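Local coordinates for rhino (Drosophila simulans, PDB 5XYW), which is an HP1-family chromatin protein that probably helps define germline piRNA clusters, its chromo shadow domain pairing with a second copy and binding a partner protein, at residues K26-W34 against A42-Y52. Sequence-based numbering, arbitrary orientation.
Sequences KELFLFVTW and AVPMKYIREAY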
loop_
_atom_site.group_PDB
_atom_site.type_symbol
_atom_site.label_atom_id
_atom_site.label_comp_id
_atom_site.label_asym_id
_atom_site.label_seq_id
_atom_site.Cartn_x
_atom_site.Cartn_y
_atom_site.Cartn_z
ATOM N N LYS A 26 -7.545 0.436 -2.020
ATOM C CA LYS A 26 -7.882 1.813 -1.648
ATOM C C LYS A 26 -6.917 2.251 -0.557
ATOM O O LYS A 26 -6.472 3.386 -0.517
ATOM C CB LYS A 26 -9.329 1.940 -1.157
ATOM C CG LYS A 26 -9.783 0.777 -0.252
ATOM C CD LYS A 26 -11.200 0.963 0.318
ATOM C CE LYS A 26 -11.263 2.055 1.393
ATOM N NZ LYS A 26 -12.615 2.141 2.042
ATOM N N GLU A 27 -6.598 1.332 0.336
ATOM C CA GLU A 27 -5.545 1.569 1.278
ATOM C C GLU A 27 -4.418 0.588 0.998
ATOM O O GLU A 27 -4.644 -0.500 0.464
ATOM C CB GLU A 27 -6.060 1.456 2.708
ATOM C CG GLU A 27 -6.763 2.714 3.141
ATOM C CD GLU A 27 -7.138 2.693 4.596
ATOM O OE1 GLU A 27 -6.677 1.776 5.305
ATOM O OE2 GLU A 27 -7.896 3.590 5.030
ATOM N N LEU A 28 -3.200 1.014 1.310
ATOM C CA LEU A 28 -2.053 0.143 1.238
ATOM C C LEU A 28 -2.013 -0.703 2.509
ATOM O O LEU A 28 -2.202 -0.202 3.618
ATOM C CB LEU A 28 -0.790 0.973 1.067
ATOM C CG LEU A 28 0.551 0.301 0.824
ATOM C CD1 LEU A 28 0.476 -0.816 -0.204
ATOM C CD2 LEU A 28 1.514 1.356 0.372
ATOM N N PHE A 29 -1.809 -1.998 2.352
ATOM C CA PHE A 29 -1.742 -2.877 3.507
ATOM C C PHE A 29 -0.368 -3.475 3.628
ATOM O O PHE A 29 0.236 -3.856 2.632
ATOM C CB PHE A 29 -2.779 -3.998 3.414
ATOM C CG PHE A 29 -4.111 -3.609 3.940
ATOM C CD1 PHE A 29 -4.339 -3.585 5.307
ATOM C CD2 PHE A 29 -5.124 -3.231 3.073
ATOM C CE1 PHE A 29 -5.568 -3.201 5.799
ATOM C CE2 PHE A 29 -6.343 -2.836 3.551
ATOM C CZ PHE A 29 -6.583 -2.828 4.911
ATOM N N LEU A 30 0.123 -3.542 4.854
ATOM C CA LEU A 30 1.369 -4.216 5.119
ATOM C C LEU A 30 1.040 -5.436 5.911
ATOM O O LEU A 30 0.252 -5.390 6.851
ATOM C CB LEU A 30 2.372 -3.334 5.885
ATOM C CG LEU A 30 2.761 -1.967 5.314
ATOM C CD1 LEU A 30 4.021 -1.519 5.976
ATOM C CD2 LEU A 30 2.925 -1.972 3.795
ATOM N N PHE A 31 1.660 -6.528 5.509
ATOM C CA PHE A 31 1.535 -7.779 6.197
ATOM C C PHE A 31 2.780 -7.996 7.036
ATOM O O PHE A 31 3.885 -8.260 6.511
ATOM C CB PHE A 31 1.285 -8.875 5.176
ATOM C CG PHE A 31 0.144 -8.550 4.263
ATOM C CD1 PHE A 31 -1.177 -8.655 4.718
ATOM C CD2 PHE A 31 0.375 -8.067 2.983
ATOM C CE1 PHE A 31 -2.249 -8.327 3.896
ATOM C CE2 PHE A 31 -0.701 -7.741 2.149
ATOM C CZ PHE A 31 -2.019 -7.872 2.613
ATOM N N VAL A 32 2.566 -7.831 8.341
ATOM C CA VAL A 32 3.614 -7.790 9.339
ATOM C C VAL A 32 3.471 -8.858 10.416
ATOM O O VAL A 32 2.365 -9.264 10.768
ATOM C CB VAL A 32 3.644 -6.429 10.061
ATOM C CG1 VAL A 32 3.820 -5.282 9.078
ATOM C CG2 VAL A 32 2.395 -6.249 10.887
ATOM N N THR A 33 4.608 -9.294 10.954
ATOM C CA THR A 33 4.608 -10.123 12.155
ATOM C C THR A 33 4.983 -9.279 13.358
ATOM O O THR A 33 5.565 -8.195 13.209
ATOM C CB THR A 33 5.569 -11.309 12.048
ATOM O OG1 THR A 33 6.908 -10.835 11.825
ATOM C CG2 THR A 33 5.147 -12.209 10.919
ATOM N N TRP A 34 4.635 -9.777 14.544
ATOM C CA TRP A 34 4.996 -9.124 15.802
ATOM C C TRP A 34 5.934 -10.012 16.632
ATOM O O TRP A 34 6.018 -11.221 16.400
ATOM C CB TRP A 34 3.733 -8.773 16.593
ATOM C CG TRP A 34 2.745 -7.993 15.781
ATOM C CD1 TRP A 34 1.672 -8.483 15.103
ATOM C CD2 TRP A 34 2.751 -6.577 15.550
ATOM N NE1 TRP A 34 1.009 -7.465 14.468
ATOM C CE2 TRP A 34 1.653 -6.287 14.725
ATOM C CE3 TRP A 34 3.586 -5.533 15.963
ATOM C CZ2 TRP A 34 1.366 -4.993 14.298
ATOM C CZ3 TRP A 34 3.293 -4.247 15.543
ATOM C CH2 TRP A 34 2.194 -3.988 14.719
ATOM N N ALA A 42 -2.612 -7.988 8.680
ATOM C CA ALA A 42 -2.765 -6.940 7.697
ATOM C C ALA A 42 -2.949 -5.673 8.498
ATOM O O ALA A 42 -3.779 -5.626 9.408
ATOM C CB ALA A 42 -3.939 -7.204 6.797
ATOM N N VAL A 43 -2.134 -4.665 8.218
ATOM C CA VAL A 43 -2.221 -3.420 8.946
ATOM C C VAL A 43 -2.144 -2.325 7.925
ATOM O O VAL A 43 -1.293 -2.377 7.053
ATOM C CB VAL A 43 -1.106 -3.285 9.977
ATOM C CG1 VAL A 43 -1.202 -1.936 10.689
ATOM C CG2 VAL A 43 -1.162 -4.440 10.969
ATOM N N PRO A 44 -3.056 -1.348 7.997
ATOM C CA PRO A 44 -2.980 -0.250 7.034
ATOM C C PRO A 44 -1.659 0.512 7.128
ATOM O O PRO A 44 -1.144 0.757 8.221
ATOM C CB PRO A 44 -4.168 0.638 7.423
ATOM C CG PRO A 44 -5.106 -0.271 8.086
ATOM C CD PRO A 44 -4.276 -1.271 8.817
ATOM N N MET A 45 -1.120 0.844 5.962
ATOM C CA MET A 45 0.140 1.557 5.822
ATOM C C MET A 45 0.277 2.768 6.734
ATOM O O MET A 45 1.306 2.966 7.355
ATOM C CB MET A 45 0.305 2.001 4.373
ATOM C CG MET A 45 1.145 3.249 4.204
ATOM S SD MET A 45 2.904 3.001 4.488
ATOM C CE MET A 45 3.481 3.738 2.957
ATOM N N LYS A 46 -0.766 3.582 6.792
ATOM C CA LYS A 46 -0.746 4.825 7.546
ATOM C C LYS A 46 -0.452 4.596 9.025
ATOM O O LYS A 46 0.411 5.256 9.625
ATOM C CB LYS A 46 -2.081 5.536 7.355
ATOM C CG LYS A 46 -2.587 5.441 5.906
ATOM C CD LYS A 46 -3.913 6.166 5.681
ATOM C CE LYS A 46 -4.250 6.243 4.187
ATOM N NZ LYS A 46 -5.634 6.748 3.913
ATOM N N TYR A 47 -1.155 3.639 9.611
ATOM C CA TYR A 47 -0.967 3.306 11.018
ATOM C C TYR A 47 0.479 2.905 11.292
ATOM O O TYR A 47 1.167 3.496 12.129
ATOM C CB TYR A 47 -1.898 2.161 11.442
ATOM C CG TYR A 47 -3.386 2.443 11.398
ATOM C CD1 TYR A 47 -3.910 3.470 10.625
ATOM C CD2 TYR A 47 -4.272 1.669 12.141
ATOM C CE1 TYR A 47 -5.275 3.718 10.583
ATOM C CE2 TYR A 47 -5.640 1.912 12.107
ATOM C CZ TYR A 47 -6.136 2.939 11.322
ATOM O OH TYR A 47 -7.495 3.194 11.274
ATOM N N ILE A 48 0.927 1.891 10.568
ATOM C CA ILE A 48 2.240 1.316 10.782
ATOM C C ILE A 48 3.322 2.376 10.543
ATOM O O ILE A 48 4.329 2.419 11.234
ATOM C CB ILE A 48 2.440 0.081 9.863
ATOM C CG1 ILE A 48 3.587 -0.800 10.340
ATOM C CG2 ILE A 48 2.611 0.483 8.416
ATOM C CD1 ILE A 48 3.154 -1.809 11.366
ATOM N N ARG A 49 3.064 3.267 9.595
ATOM C CA ARG A 49 4.054 4.225 9.140
ATOM C C ARG A 49 4.163 5.374 10.105
ATOM O O ARG A 49 5.184 6.032 10.156
ATOM C CB ARG A 49 3.702 4.764 7.752
ATOM C CG ARG A 49 2.699 5.888 7.804
ATOM C CD ARG A 49 2.363 6.464 6.459
ATOM N NE ARG A 49 2.200 7.906 6.582
ATOM C CZ ARG A 49 1.691 8.680 5.636
ATOM N NH1 ARG A 49 1.289 8.137 4.503
ATOM N NH2 ARG A 49 1.582 9.987 5.827
ATOM N N GLU A 50 3.112 5.655 10.856
ATOM C CA GLU A 50 3.304 6.615 11.928
ATOM C C GLU A 50 4.014 5.906 13.070
ATOM O O GLU A 50 4.995 6.404 13.602
ATOM C CB GLU A 50 1.979 7.219 12.387
ATOM C CG GLU A 50 1.401 8.246 11.423
ATOM C CD GLU A 50 -0.044 8.594 11.746
ATOM O OE1 GLU A 50 -0.629 7.954 12.649
ATOM O OE2 GLU A 50 -0.598 9.506 11.096
ATOM N N ALA A 51 3.537 4.718 13.414
ATOM C CA ALA A 51 4.093 3.978 14.541
ATOM C C ALA A 51 5.593 3.652 14.385
ATOM O O ALA A 51 6.391 3.982 15.259
ATOM C CB ALA A 51 3.289 2.706 14.753
ATOM N N TYR A 52 5.955 3.002 13.276
ATOM C CA TYR A 52 7.336 2.583 12.990
ATOM C C TYR A 52 7.803 3.119 11.622
ATOM O O TYR A 52 8.014 2.348 10.677
ATOM C CB TYR A 52 7.466 1.052 13.021
ATOM C CG TYR A 52 6.992 0.415 14.309
ATOM C CD1 TYR A 52 7.880 -0.160 15.209
ATOM C CD2 TYR A 52 5.642 0.379 14.620
ATOM C CE1 TYR A 52 7.418 -0.744 16.398
ATOM C CE2 TYR A 52 5.183 -0.181 15.788
ATOM C CZ TYR A 52 6.063 -0.747 16.672
ATOM O OH TYR A 52 5.549 -1.309 17.819
#
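The carbonyl oxygen of Leu28 is held by two groups at the start of helix 45-51. Met45 N gives Leu28 O a hydrogen bond of 2.8 Å, nearly straight at 166°. Pro44 CA, at the N-cap position, adds a CA-H...O contact to the same oxygen. Further along, Leu30 and Val43 form an antiparallel hydrogen-bonded pair: Leu30 N reaches Val43 O at 2.9 Å, and Val43 N returns a bond to Leu30 O. Non-hydrogen-bonded pairs lie on either side, Phe29 with Pro44 and Phe31 with Ala42.

These two pairs share one sheet face. Phe29 has CG anti to its carbonyl carbon (chi1 -86°), which lays the ring alongside the Pro44 ring, with CE1 3.7 Å from Pro44 CG. The neighbouring Phe29 CD1 also touches Ala42 CB, as does Phe31 CE1 from the next pair. An alanine in place of Phe29 would probably leave Pro44 CG and Ala42 CB without this apolar neighbour and open a gap between them. A chain of another protein packs on Phe29, Phe31 and Pro44, and hydrogen-bonds to Ala42 N.

On the other face Leu30 CD1 meets Ile48 CG2 at 3.5 Å, the two side chains crossing obliquely. Leu28 CB lies against Met45 CB. Phe60 of helix 53-61 joins Leu28, Leu30 and Met45 there. Ile48 CD1 turns instead to Trp34 CH2, 4.1 Å away. Val43 CG2 comes to the edge of the indole, while Val32 CG2 lies above one of its faces, toward the rim.

Strand 28-34 is the middle strand of a three-stranded antiparallel sheet. Its hairpin partner runs straight into a helix packed back on that sheet, as in the chromo shadow domain fold.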